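Long-range contacts in winged BEAN albumin 1 (PDB 1WBA), which serves as a seed storage protein of the 2S class and belongs to the Kunitz-type family of leguminous protease inhibitors: residues A[29-34]-A[49-54]; A[70-75]-A[118-123]; A[101-106]-A[153-158]. All coordinates share one frame; numbering follows the deposited sequence.

In the fold
All three contacts lie in one Kunitz-type beta-trefoil chain without helices. Contact 1 closes first along the sequence, and contacts 2 and 3 then interleave, since 101-106 precedes 118-123. Contacts 1 and 3 are neighbours, centres about 13 Å apart, and touch through Thr-50 with Lys-153 and Val-32 with Leu-106; strand 45-48 pairs with both 30-33 and 154-159. Contact 2 sits on the other side of the chain's centre, its own centre about 23 Å from that of contact 1 and about 20 Å from that of contact 3, which it meets where Phe-118 packs on Leu-104. Contact 1 is local, while contacts 2 and 3 each join segments more than 40 residues apart.

Contact 1: residues A[29-34]-A[49-54]; sequences GIDVVA and STRNIM
Asp-31 reaches from strand 30-33 into the loop 49-54, and nearly every atom of its side chain finds a partner there. Its CB lies against Ser-49 CB at 3.5 Å. From there CG, set anti to the backbone N (chi1 -163°), meets Ile-53 CB and lies in plane at the edge of the Arg-51 guanidinium, on its NE side. Asp-31 OD1 accepts from Arg-51 NH2 at 2.9 Å on its syn lone pair, and from the backbone N of Val-32 on the anti side, well out of the carboxylate plane. Asp-31 OD2 accepts from Arg-51 NE at 2.8 Å, also on the syn lone pair. Ser-49 OG donates to Asp-31 OD2 at 2.9 Å from above the carboxylate plane; water 2 donates to the same oxygen and accepts from Thr-50 N.

The arginine thus grips the carboxylate side-on, NE to one oxygen and NH2 to the other, with the two planes only 9° apart. This salt bridge and the extra donors fix the rotation of the carboxylate and would probably stabilise its negative charge. Val-33 CG1 lies over one face of the guanidinium. Ser-49 OG does more than hold Asp-31: it accepts from Arg-51 N in an ST turn and from Ile-53 N, so one hydroxyl shapes the loop and ties it to the strand.

At the other end Ser-49 N bonds to Gly-29 O at 2.8 Å, and water 1 bridges Gly-29 N and Ile-53 O. Met-54 CB rests 3.7 Å from Gly-29 CA, just where a side chain on the glycine would clash.

Strand 30-33 pairs antiparallel with 45-48, and the loop 49-54 leads from that partner strand to 56-61. Ile-30 and Val-32 turn from the loop and pack on Phe-82 of strand 78-82.

Contact 2: residues A[70-75]-A[118-123]; sequences RNILEN and FTIQKG
Glu-74 and Lys-122 carry the charged part of this contact, between the loop 70-75 and the end of strand 116-122. Their side chains cross at about a right angle, and Lys-122 NZ forms a salt bridge with Glu-74 OE2 at 2.9 Å. The ammonium comes to the syn side of that oxygen, 20° out of the carboxylate plane. Extended to CD (chi2 -179°), the glutamate brings its carboxylate over to the strand, where the other oxygen, OE1, receives a weak bond from Lys-122 N at 3.5 Å. The lysine chain lies close as well, with its CG 3.4 Å from Glu-74 OE2. The stronger partner of NZ is Asp-3, near the N-terminus, with which it makes another salt bridge.

Backbone bonding centres on the carbonyl of Ile-120. Its oxygen accepts from Asn-75 N at 2.9 Å, in the carbonyl plane, and also has a CA-H...O contact with Glu-74 CA. Water 3 makes a second link, accepting from Ile-120 N and donating to Leu-73 O, so both polar backbone groups of Ile-120 are engaged by the loop or its water.

Apolar packing is lighter. Ile-72 CG2 meets Ile-120 CD1 at 4.1 Å, the two side chains crossing at about a right angle, and both isoleucines also rest on Leu-78 of strand 78-82. Separately, Thr-119 CG2 makes a van der Waals contact with the carbonyl of Asn-75, 4.0 Å from its O.

Residues 72-75 run at 89° to residues 119-122, and the two do not pair as neighbours in a sheet: one direct backbone bond and one water bridge join the main chains. The lysine, set between two carboxylates, would partly balance their charge, and probably draws the N-terminal residues, the loop and this strand together.

Contact 3: residues A[101-106]-A[153-158]; sequences GQQLKL and KKRLVV
Gln-103 and Val-157 form a single beta bridge, their CA atoms 4.2 Å apart, where two sheets of the beta-trefoil meet. The strands 103-106 and 154-158 run at 113° to each other, so the pairing covers a short length before they diverge. On one side of the bridge Val-158 N donates to Gln-102 O at 2.9 Å, coming from above the carbonyl plane; on the other, Leu-104 N bonds to Leu-156 O at 3.0 Å.

Side chains fill in around this backbone pairing. Leu-104 divides its two methyls: CD1 touches Leu-156 CD1 at 3.8 Å, while CD2 meets Val-158 CG2 at 3.9 Å. Gln-103 lies beside Val-157, both pointing the same way; its CG, anti to the carbonyl carbon (chi1 -41°), is set alongside Val-157 CG1, and Gln-103 NE2 approaches Val-157 CG1 at 3.7 Å. Beyond them Arg-155 NH1 donates to Gln-103 OE1. An alanine at Gln-103 would probably leave Arg-155 NH1 without this acceptor and open a gap beside Val-157 CG1.

The second shell holds these groups in place. Asp-149 makes a salt bridge to Arg-155 NE, the arginine's strongest polar link, and probably steadies the guanidinium whose edge meets the glutamine. Leu-104 packs further on Trp-92 and Val-94 of strand 92-97, and on Ile-46 of strand 45-48, where Leu-156 joins it. The chain turns a corner at Gln-102, passing from one sheet or face to another just before the bridge. Lys-105 NZ stands 4.7 Å from Arg-155 NH1, a like-charge approach that its salt bridge to Glu-38 probably eases.

At the tip of the glutamine, Gln-103 OE1 receives Arg-155 NH1 on a lone pair in the amide plane, at 3.1 Å, though the amide and guanidinium planes stand 73° apart.

Contact 1: residues A[29-34]-A[49-54]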
ATOM      1  N   GLY A  29      -6.315  -3.934   9.006  1.00  7.97           N
ATOM      2  CA  GLY A  29      -5.981  -4.135   7.615  1.00  8.93           C
ATOM      3  C   GLY A  29      -6.300  -2.935   6.730  1.00  9.05           C
ATOM      4  O   GLY A  29      -6.660  -1.844   7.205  1.00  7.82           O
ATOM      5  N   ILE A  30      -6.174  -3.160   5.428  1.00  8.45           N
ATOM      6  CA  ILE A  30      -6.419  -2.151   4.398  1.00  7.15           C
ATOM      7  C   ILE A  30      -7.899  -2.172   4.000  1.00  6.24           C
ATOM      8  O   ILE A  30      -8.473  -3.238   3.759  1.00  5.27           O
ATOM      9  CB  ILE A  30      -5.551  -2.424   3.128  1.00  9.52           C
ATOM     10  CG1 ILE A  30      -4.075  -2.587   3.508  1.00  7.84           C
ATOM     11  CG2 ILE A  30      -5.753  -1.303   2.089  1.00  8.93           C
ATOM     12  CD1 ILE A  30      -3.504  -1.418   4.288  1.00  9.82           C
ATOM     13  N   ASP A  31      -8.472  -0.984   3.834  1.00  6.11           N
ATOM     14  CA  ASP A  31      -9.888  -0.821   3.506  1.00  5.67           C
ATOM     15  C   ASP A  31     -10.018   0.275   2.435  1.00  6.48           C
ATOM     16  O   ASP A  31      -9.045   0.984   2.137  1.00  6.37           O
ATOM     17  CB  ASP A  31     -10.587  -0.392   4.799  1.00  4.27           C
ATOM     18  CG  ASP A  31     -12.087  -0.564   4.781  1.00  5.09           C
ATOM     19  OD1 ASP A  31     -12.716  -0.884   3.749  1.00  6.94           O
ATOM     20  OD2 ASP A  31     -12.643  -0.371   5.870  1.00 10.26           O
ATOM     21  N   VAL A  32     -11.192   0.360   1.812  1.00  6.80           N
ATOM     22  CA  VAL A  32     -11.456   1.373   0.802  1.00  5.94           C
ATOM     23  C   VAL A  32     -12.796   1.990   1.212  1.00  6.68           C
ATOM     24  O   VAL A  32     -13.801   1.290   1.335  1.00  7.28           O
ATOM     25  CB  VAL A  32     -11.545   0.779  -0.624  1.00  5.23           C
ATOM     26  CG1 VAL A  32     -11.734   1.894  -1.625  1.00  5.89           C
ATOM     27  CG2 VAL A  32     -10.278   0.022  -0.972  1.00  6.14           C
ATOM     28  N   VAL A  33     -12.778   3.289   1.495  1.00  7.08           N
ATOM     29  CA  VAL A  33     -13.966   4.029   1.929  1.00  5.16           C
ATOM     30  C   VAL A  33     -13.978   5.398   1.264  1.00  6.20           C
ATOM     31  O   VAL A  33     -13.021   5.793   0.603  1.00  5.52           O
ATOM     32  CB  VAL A  33     -13.992   4.268   3.483  1.00  5.12           C
ATOM     33  CG1 VAL A  33     -14.001   2.958   4.239  1.00  8.10           C
ATOM     34  CG2 VAL A  33     -12.800   5.115   3.941  1.00  5.18           C
ATOM     35  N   ALA A  34     -15.088   6.107   1.402  1.00  6.28           N
ATOM     36  CA  ALA A  34     -15.185   7.445   0.852  1.00  6.22           C
ATOM     37  C   ALA A  34     -14.685   8.365   1.956  1.00  6.09           C
ATOM     38  O   ALA A  34     -14.971   8.135   3.135  1.00  6.71           O
ATOM     39  CB  ALA A  34     -16.611   7.769   0.532  1.00  4.94           C
ATOM     40  N   SER A  49      -8.174   0.331   7.972  1.00  7.91           N
ATOM     41  CA  SER A  49      -9.539   0.128   8.429  1.00 11.11           C
ATOM     42  C   SER A  49      -9.859   0.431   9.877  1.00 12.69           C
ATOM     43  O   SER A  49      -9.116   0.071  10.797  1.00 10.86           O
ATOM     44  CB  SER A  49     -10.005  -1.293   8.123  1.00  9.91           C
ATOM     45  OG  SER A  49     -11.424  -1.405   8.243  1.00 11.79           O
ATOM     46  N   THR A  50     -11.013   1.069  10.052  1.00 14.19           N
ATOM     47  CA  THR A  50     -11.535   1.370  11.370  1.00 15.32           C
ATOM     48  C   THR A  50     -12.819   0.548  11.524  1.00 15.77           C
ATOM     49  O   THR A  50     -13.591   0.764  12.449  1.00 18.45           O
ATOM     50  CB  THR A  50     -11.823   2.895  11.544  1.00 17.21           C
ATOM     51  OG1 THR A  50     -12.637   3.362  10.467  1.00 18.83           O
ATOM     52  CG2 THR A  50     -10.523   3.683  11.549  1.00 17.72           C
ATOM     53  N   ARG A  51     -13.045  -0.417  10.635  1.00 13.08           N
ATOM     54  CA  ARG A  51     -14.259  -1.235  10.724  1.00 13.99           C
ATOM     55  C   ARG A  51     -14.015  -2.727  10.529  1.00 14.93           C
ATOM     56  O   ARG A  51     -14.888  -3.459  10.064  1.00 14.22           O
ATOM     57  CB  ARG A  51     -15.300  -0.751   9.717  1.00 13.54           C
ATOM     58  CG  ARG A  51     -14.857  -0.859   8.270  1.00 13.00           C
ATOM     59  CD  ARG A  51     -15.893  -0.282   7.307  1.00 12.97           C
ATOM     60  NE  ARG A  51     -15.426  -0.378   5.929  1.00 12.01           N
ATOM     61  CZ  ARG A  51     -16.198  -0.497   4.857  1.00 13.86           C
ATOM     62  NH1 ARG A  51     -17.527  -0.531   4.971  1.00 12.83           N
ATOM     63  NH2 ARG A  51     -15.624  -0.627   3.667  1.00  9.45           N
ATOM     64  N   ASN A  52     -12.814  -3.167  10.883  1.00 16.82           N
ATOM     65  CA  ASN A  52     -12.423  -4.573  10.771  1.00 17.30           C
ATOM     66  C   ASN A  52     -12.399  -5.182   9.374  1.00 16.25           C
ATOM     67  O   ASN A  52     -12.580  -6.393   9.221  1.00 15.67           O
ATOM     68  CB  ASN A  52     -13.268  -5.445  11.703  1.00 22.14           C
ATOM     69  CG  ASN A  52     -13.210  -4.977  13.136  1.00 29.11           C
ATOM     70  OD1 ASN A  52     -12.130  -4.839  13.712  1.00 32.53           O
ATOM     71  ND2 ASN A  52     -14.370  -4.666  13.705  1.00 35.33           N
ATOM     72  N   ILE A  53     -12.160  -4.362   8.357  1.00 10.98           N
ATOM     73  CA  ILE A  53     -12.059  -4.878   6.991  1.00 12.06           C
ATOM     74  C   ILE A  53     -10.565  -5.034   6.700  1.00 10.70           C
ATOM     75  O   ILE A  53      -9.760  -4.234   7.161  1.00 10.19           O
ATOM     76  CB  ILE A  53     -12.631  -3.892   5.927  1.00 13.31           C
ATOM     77  CG1 ILE A  53     -14.150  -3.767   6.036  1.00 14.41           C
ATOM     78  CG2 ILE A  53     -12.262  -4.355   4.531  1.00 11.00           C
ATOM     79  CD1 ILE A  53     -14.873  -5.022   5.722  1.00 18.05           C
ATOM     80  N   MET A  54     -10.191  -6.080   5.976  1.00 12.46           N
ATOM     81  CA  MET A  54      -8.795  -6.280   5.610  1.00 14.22           C
ATOM     82  C   MET A  54      -8.732  -6.916   4.244  1.00 13.57           C
ATOM     83  O   MET A  54      -8.761  -8.145   4.109  1.00 13.42           O
ATOM     84  CB  MET A  54      -8.010  -7.094   6.655  1.00 17.64           C
ATOM     85  CG  MET A  54      -8.755  -8.189   7.378  1.00 24.84           C
ATOM     86  SD  MET A  54      -7.709  -8.912   8.677  1.00 31.36           S
ATOM     87  CE  MET A  54      -7.900  -7.737  10.025  1.00 27.31           C
TER
HETATM   88  O   HOH W   1      -9.109  -4.214   9.887  1.00  9.47           O
HETATM   89  O   HOH W   2     -12.317   1.914   7.474  1.00  7.16           O

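Contact 2: residues A[70-75]-A[118-123]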
ATOM      1  N   ARG A  70      11.274 -14.454  -8.983  1.00 11.11           N
ATOM      2  CA  ARG A  70      10.397 -15.400  -8.313  1.00 10.04           C
ATOM      3  C   ARG A  70       9.864 -14.804  -7.011  1.00  9.10           C
ATOM      4  O   ARG A  70       8.687 -14.945  -6.710  1.00  8.04           O
ATOM      5  CB  ARG A  70      11.148 -16.698  -8.031  1.00 13.81           C
ATOM      6  N   ASN A  71      10.709 -14.064  -6.299  1.00  7.48           N
ATOM      7  CA  ASN A  71      10.331 -13.468  -5.031  1.00  8.59           C
ATOM      8  C   ASN A  71      10.436 -11.953  -4.999  1.00  9.04           C
ATOM      9  O   ASN A  71      11.176 -11.344  -5.780  1.00 10.99           O
ATOM     10  CB  ASN A  71      11.177 -14.059  -3.909  1.00  8.69           C
ATOM     11  CG  ASN A  71      11.070 -15.564  -3.845  1.00 10.04           C
ATOM     12  OD1 ASN A  71      11.980 -16.260  -4.266  1.00 14.39           O
ATOM     13  ND2 ASN A  71       9.945 -16.073  -3.372  1.00  7.41           N
ATOM     14  N   ILE A  72       9.704 -11.359  -4.065  1.00  7.66           N
ATOM     15  CA  ILE A  72       9.689  -9.913  -3.883  1.00  7.33           C
ATOM     16  C   ILE A  72      10.867  -9.582  -2.998  1.00  5.80           C
ATOM     17  O   ILE A  72      11.060 -10.220  -1.965  1.00  7.15           O
ATOM     18  CB  ILE A  72       8.377  -9.422  -3.191  1.00  9.04           C
ATOM     19  CG1 ILE A  72       7.145  -9.769  -4.053  1.00  9.01           C
ATOM     20  CG2 ILE A  72       8.451  -7.909  -2.904  1.00  6.44           C
ATOM     21  CD1 ILE A  72       7.118  -9.093  -5.415  1.00  9.80           C
ATOM     22  N   LEU A  73      11.677  -8.616  -3.425  1.00  5.35           N
ATOM     23  CA  LEU A  73      12.846  -8.210  -2.668  1.00  7.42           C
ATOM     24  C   LEU A  73      12.636  -6.800  -2.158  1.00  6.66           C
ATOM     25  O   LEU A  73      11.818  -6.064  -2.703  1.00  5.04           O
ATOM     26  CB  LEU A  73      14.105  -8.234  -3.549  1.00  7.88           C
ATOM     27  CG  LEU A  73      14.485  -9.521  -4.290  1.00 10.78           C
ATOM     28  CD1 LEU A  73      15.792  -9.278  -5.022  1.00 12.83           C
ATOM     29  CD2 LEU A  73      14.617 -10.693  -3.328  1.00 10.56           C
ATOM     30  N   GLU A  74      13.387  -6.434  -1.122  1.00  6.41           N
ATOM     31  CA  GLU A  74      13.304  -5.098  -0.564  1.00  5.74           C
ATOM     32  C   GLU A  74      13.855  -4.143  -1.592  1.00  5.83           C
ATOM     33  O   GLU A  74      14.757  -4.493  -2.360  1.00  6.32           O
ATOM     34  CB  GLU A  74      14.099  -5.004   0.721  1.00  6.14           C
ATOM     35  CG  GLU A  74      13.487  -5.762   1.859  1.00  5.52           C
ATOM     36  CD  GLU A  74      14.298  -5.627   3.139  1.00 10.43           C
ATOM     37  OE1 GLU A  74      14.905  -4.556   3.352  1.00 11.51           O
ATOM     38  OE2 GLU A  74      14.325  -6.595   3.923  1.00 13.22           O
ATOM     39  N   ASN A  75      13.249  -2.964  -1.659  1.00  5.10           N
ATOM     40  CA  ASN A  75      13.631  -1.905  -2.595  1.00  5.48           C
ATOM     41  C   ASN A  75      13.349  -2.159  -4.074  1.00  6.61           C
ATOM     42  O   ASN A  75      13.776  -1.385  -4.927  1.00 10.87           O
ATOM     43  CB  ASN A  75      15.093  -1.510  -2.393  1.00  7.72           C
ATOM     44  CG  ASN A  75      15.375  -1.115  -0.978  1.00  9.31           C
ATOM     45  OD1 ASN A  75      16.116  -1.785  -0.263  1.00 14.87           O
ATOM     46  ND2 ASN A  75      14.725  -0.074  -0.530  1.00  4.94           N
ATOM     47  N   PHE A 118       5.765   1.465  -5.735  1.00  6.37           N
ATOM     48  CA  PHE A 118       5.873   1.230  -4.306  1.00  5.38           C
ATOM     49  C   PHE A 118       7.056   0.322  -4.062  1.00  5.06           C
ATOM     50  O   PHE A 118       7.436  -0.410  -4.963  1.00  5.30           O
ATOM     51  CB  PHE A 118       4.606   0.531  -3.800  1.00  6.52           C
ATOM     52  CG  PHE A 118       3.379   1.385  -3.874  1.00  6.60           C
ATOM     53  CD1 PHE A 118       3.108   2.308  -2.878  1.00  7.12           C
ATOM     54  CD2 PHE A 118       2.521   1.303  -4.962  1.00  6.24           C
ATOM     55  CE1 PHE A 118       1.993   3.148  -2.963  1.00  7.95           C
ATOM     56  CE2 PHE A 118       1.412   2.134  -5.057  1.00  8.34           C
ATOM     57  CZ  PHE A 118       1.148   3.063  -4.052  1.00  6.90           C
ATOM     58  N   THR A 119       7.695   0.433  -2.896  1.00  5.81           N
ATOM     59  CA  THR A 119       8.802  -0.477  -2.530  1.00  6.29           C
ATOM     60  C   THR A 119       8.603  -0.889  -1.070  1.00  7.04           C
ATOM     61  O   THR A 119       7.815  -0.269  -0.337  1.00  6.56           O
ATOM     62  CB  THR A 119      10.232   0.134  -2.703  1.00  3.32           C
ATOM     63  OG1 THR A 119      10.418   1.220  -1.799  1.00  7.22           O
ATOM     64  CG2 THR A 119      10.458   0.619  -4.106  1.00  6.18           C
ATOM     65  N   ILE A 120       9.316  -1.921  -0.645  1.00  4.86           N
ATOM     66  CA  ILE A 120       9.207  -2.418   0.722  1.00  3.18           C
ATOM     67  C   ILE A 120      10.589  -2.442   1.355  1.00  5.64           C
ATOM     68  O   ILE A 120      11.568  -2.790   0.683  1.00  6.69           O
ATOM     69  CB  ILE A 120       8.688  -3.888   0.735  1.00  3.35           C
ATOM     70  CG1 ILE A 120       7.270  -3.973   0.160  1.00  5.10           C
ATOM     71  CG2 ILE A 120       8.749  -4.451   2.139  1.00  3.97           C
ATOM     72  CD1 ILE A 120       6.804  -5.384  -0.187  1.00  4.55           C
ATOM     73  N   GLN A 121      10.672  -2.054   2.627  1.00  4.19           N
ATOM     74  CA  GLN A 121      11.922  -2.080   3.386  1.00  5.44           C
ATOM     75  C   GLN A 121      11.582  -2.583   4.776  1.00  5.82           C
ATOM     76  O   GLN A 121      10.420  -2.528   5.169  1.00  4.68           O
ATOM     77  CB  GLN A 121      12.507  -0.689   3.541  1.00  5.51           C
ATOM     78  CG  GLN A 121      13.253  -0.185   2.361  1.00  5.71           C
ATOM     79  CD  GLN A 121      14.049   1.045   2.691  1.00  6.65           C
ATOM     80  OE1 GLN A 121      14.014   1.549   3.815  1.00 10.09           O
ATOM     81  NE2 GLN A 121      14.745   1.564   1.713  1.00  6.94           N
ATOM     82  N   LYS A 122      12.569  -3.096   5.510  1.00  7.31           N
ATOM     83  CA  LYS A 122      12.343  -3.560   6.877  1.00  9.72           C
ATOM     84  C   LYS A 122      11.743  -2.393   7.640  1.00 10.56           C
ATOM     85  O   LYS A 122      12.225  -1.267   7.515  1.00 11.33           O
ATOM     86  CB  LYS A 122      13.654  -3.944   7.547  1.00 13.65           C
ATOM     87  CG  LYS A 122      14.197  -5.246   7.069  1.00 18.91           C
ATOM     88  CD  LYS A 122      15.501  -5.587   7.761  1.00 17.69           C
ATOM     89  CE  LYS A 122      16.154  -6.786   7.076  1.00 21.18           C
ATOM     90  NZ  LYS A 122      16.618  -6.471   5.677  1.00 19.09           N
ATOM     91  N   GLY A 123      10.715  -2.667   8.432  1.00 10.64           N
ATOM     92  CA  GLY A 123      10.033  -1.618   9.168  1.00 14.52           C
ATOM     93  C   GLY A 123      10.465  -1.417  10.605  1.00 18.06           C
ATOM     94  O   GLY A 123      10.283  -0.323  11.144  1.00 19.30           O
TER
HETATM   95  O   HOH W   3       9.959  -3.771  -2.710  1.00  6.42           O

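Contact 3: residues A[101-106]-A[153-158]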
ATOM      1  N   GLY A 101      -2.657  16.824   0.141  1.00 14.10           N
ATOM      2  CA  GLY A 101      -1.317  16.365  -0.163  1.00 11.09           C
ATOM      3  C   GLY A 101      -1.411  15.018  -0.858  1.00 10.10           C
ATOM      4  O   GLY A 101      -2.509  14.590  -1.226  1.00  7.37           O
ATOM      5  N   GLN A 102      -0.269  14.349  -1.020  1.00  7.68           N
ATOM      6  CA  GLN A 102      -0.224  13.035  -1.668  1.00  7.87           C
ATOM      7  C   GLN A 102      -0.784  11.949  -0.756  1.00  5.55           C
ATOM      8  O   GLN A 102      -0.355  11.809   0.396  1.00  4.17           O
ATOM      9  CB  GLN A 102       1.206  12.698  -2.101  1.00  8.87           C
ATOM     10  CG  GLN A 102       1.785  13.766  -3.010  1.00 16.34           C
ATOM     11  CD  GLN A 102       3.103  13.393  -3.667  1.00 20.03           C
ATOM     12  OE1 GLN A 102       3.612  14.141  -4.492  1.00 25.58           O
ATOM     13  NE2 GLN A 102       3.645  12.233  -3.329  1.00 22.53           N
ATOM     14  N   GLN A 103      -1.776  11.225  -1.268  1.00  6.16           N
ATOM     15  CA  GLN A 103      -2.459  10.174  -0.518  1.00  7.86           C
ATOM     16  C   GLN A 103      -2.800   9.052  -1.454  1.00  4.95           C
ATOM     17  O   GLN A 103      -2.823   9.244  -2.675  1.00  5.94           O
ATOM     18  CB  GLN A 103      -3.772  10.696   0.052  1.00  8.80           C
ATOM     19  CG  GLN A 103      -3.695  12.077   0.598  1.00 18.36           C
ATOM     20  CD  GLN A 103      -4.950  12.467   1.317  1.00 21.58           C
ATOM     21  OE1 GLN A 103      -6.057  12.258   0.823  1.00 21.51           O
ATOM     22  NE2 GLN A 103      -4.792  13.025   2.513  1.00 26.94           N
ATOM     23  N   LEU A 104      -3.126   7.896  -0.887  1.00  4.72           N
ATOM     24  CA  LEU A 104      -3.476   6.736  -1.705  1.00  6.31           C
ATOM     25  C   LEU A 104      -4.948   6.710  -2.116  1.00  5.82           C
ATOM     26  O   LEU A 104      -5.847   6.833  -1.284  1.00  5.29           O
ATOM     27  CB  LEU A 104      -3.112   5.419  -1.009  1.00  5.97           C
ATOM     28  CG  LEU A 104      -1.664   5.198  -0.571  1.00 10.94           C
ATOM     29  CD1 LEU A 104      -1.453   3.721  -0.308  1.00 11.12           C
ATOM     30  CD2 LEU A 104      -0.715   5.660  -1.626  1.00 13.48           C
ATOM     31  N   LYS A 105      -5.178   6.536  -3.410  1.00  4.67           N
ATOM     32  CA  LYS A 105      -6.520   6.482  -3.962  1.00  3.58           C
ATOM     33  C   LYS A 105      -6.571   5.346  -4.971  1.00  5.47           C
ATOM     34  O   LYS A 105      -5.528   4.887  -5.466  1.00  6.49           O
ATOM     35  CB  LYS A 105      -6.839   7.781  -4.717  1.00  4.36           C
ATOM     36  CG  LYS A 105      -6.782   9.076  -3.900  1.00  2.91           C
ATOM     37  CD  LYS A 105      -7.978   9.189  -2.965  1.00  3.99           C
ATOM     38  CE  LYS A 105      -8.191  10.643  -2.522  1.00  4.62           C
ATOM     39  NZ  LYS A 105      -9.272  10.711  -1.493  1.00  3.85           N
ATOM     40  N   LEU A 106      -7.776   4.889  -5.280  1.00  5.24           N
ATOM     41  CA  LEU A 106      -7.930   3.862  -6.304  1.00  8.87           C
ATOM     42  C   LEU A 106      -7.515   4.567  -7.604  1.00  9.59           C
ATOM     43  O   LEU A 106      -7.853   5.737  -7.821  1.00  8.82           O
ATOM     44  CB  LEU A 106      -9.383   3.392  -6.400  1.00  8.83           C
ATOM     45  CG  LEU A 106      -9.910   2.574  -5.217  1.00 10.50           C
ATOM     46  CD1 LEU A 106     -11.239   1.963  -5.608  1.00 12.05           C
ATOM     47  CD2 LEU A 106      -8.925   1.484  -4.826  1.00  6.91           C
ATOM     48  N   LYS A 153     -11.306   8.936   9.622  1.00  7.45           N
ATOM     49  CA  LYS A 153     -10.780   7.896   8.748  1.00  7.84           C
ATOM     50  C   LYS A 153      -9.256   7.979   8.768  1.00  7.74           C
ATOM     51  O   LYS A 153      -8.680   9.079   8.845  1.00  7.08           O
ATOM     52  CB  LYS A 153     -11.312   8.035   7.315  1.00 10.71           C
ATOM     53  CG  LYS A 153     -12.850   8.087   7.166  1.00 19.88           C
ATOM     54  CD  LYS A 153     -13.608   6.961   7.904  1.00 28.64           C
ATOM     55  CE  LYS A 153     -13.233   5.566   7.393  1.00 36.15           C
ATOM     56  NZ  LYS A 153     -13.905   4.408   8.099  1.00 34.89           N
ATOM     57  N   LYS A 154      -8.603   6.819   8.769  1.00  6.42           N
ATOM     58  CA  LYS A 154      -7.148   6.767   8.800  1.00  7.67           C
ATOM     59  C   LYS A 154      -6.566   6.653   7.398  1.00  7.09           C
ATOM     60  O   LYS A 154      -6.234   5.563   6.936  1.00  6.45           O
ATOM     61  CB  LYS A 154      -6.696   5.620   9.691  1.00  6.74           C
ATOM     62  CG  LYS A 154      -7.091   5.864  11.117  1.00 12.34           C
ATOM     63  CD  LYS A 154      -6.502   4.835  12.050  1.00 23.90           C
ATOM     64  CE  LYS A 154      -7.012   5.051  13.472  1.00 28.48           C
ATOM     65  NZ  LYS A 154      -6.986   6.515  13.830  1.00 34.58           N
ATOM     66  N   ARG A 155      -6.431   7.798   6.740  1.00  4.30           N
ATOM     67  CA  ARG A 155      -5.920   7.856   5.382  1.00  6.06           C
ATOM     68  C   ARG A 155      -4.440   7.495   5.290  1.00  7.41           C
ATOM     69  O   ARG A 155      -3.663   7.781   6.201  1.00  7.69           O
ATOM     70  CB  ARG A 155      -6.121   9.255   4.809  1.00  7.79           C
ATOM     71  CG  ARG A 155      -7.554   9.771   4.860  1.00  8.93           C
ATOM     72  CD  ARG A 155      -7.647  11.013   4.022  1.00  8.30           C
ATOM     73  NE  ARG A 155      -8.887  11.754   4.218  1.00 10.02           N
ATOM     74  CZ  ARG A 155      -9.241  12.794   3.471  1.00 10.34           C
ATOM     75  NH1 ARG A 155      -8.450  13.178   2.478  1.00  8.74           N
ATOM     76  NH2 ARG A 155     -10.337  13.490   3.756  1.00  6.36           N
ATOM     77  N   LEU A 156      -4.073   6.821   4.204  1.00  8.06           N
ATOM     78  CA  LEU A 156      -2.685   6.452   3.961  1.00  8.07           C
ATOM     79  C   LEU A 156      -2.112   7.605   3.154  1.00  6.30           C
ATOM     80  O   LEU A 156      -2.555   7.873   2.037  1.00  7.18           O
ATOM     81  CB  LEU A 156      -2.604   5.141   3.177  1.00  5.91           C
ATOM     82  CG  LEU A 156      -3.006   3.868   3.934  1.00 10.57           C
ATOM     83  CD1 LEU A 156      -2.697   2.659   3.104  1.00 13.41           C
ATOM     84  CD2 LEU A 156      -2.249   3.759   5.205  1.00 12.78           C
ATOM     85  N   VAL A 157      -1.185   8.334   3.762  1.00  7.15           N
ATOM     86  CA  VAL A 157      -0.567   9.486   3.120  1.00  7.95           C
ATOM     87  C   VAL A 157       0.910   9.251   2.787  1.00  8.53           C
ATOM     88  O   VAL A 157       1.584   8.415   3.400  1.00  7.89           O
ATOM     89  CB  VAL A 157      -0.737  10.763   3.962  1.00  6.13           C
ATOM     90  CG1 VAL A 157      -2.217  11.005   4.233  1.00  8.94           C
ATOM     91  CG2 VAL A 157       0.019  10.660   5.264  1.00 10.42           C
ATOM     92  N   VAL A 158       1.406   9.997   1.810  1.00  7.61           N
ATOM     93  CA  VAL A 158       2.783   9.855   1.368  1.00  8.98           C
ATOM     94  C   VAL A 158       3.578  11.140   1.584  1.00  9.87           C
ATOM     95  O   VAL A 158       3.219  12.197   1.064  1.00 10.09           O
ATOM     96  CB  VAL A 158       2.828   9.476  -0.146  1.00  9.98           C
ATOM     97  CG1 VAL A 158       4.261   9.286  -0.634  1.00 12.18           C
ATOM     98  CG2 VAL A 158       2.032   8.209  -0.396  1.00  9.87           C
TER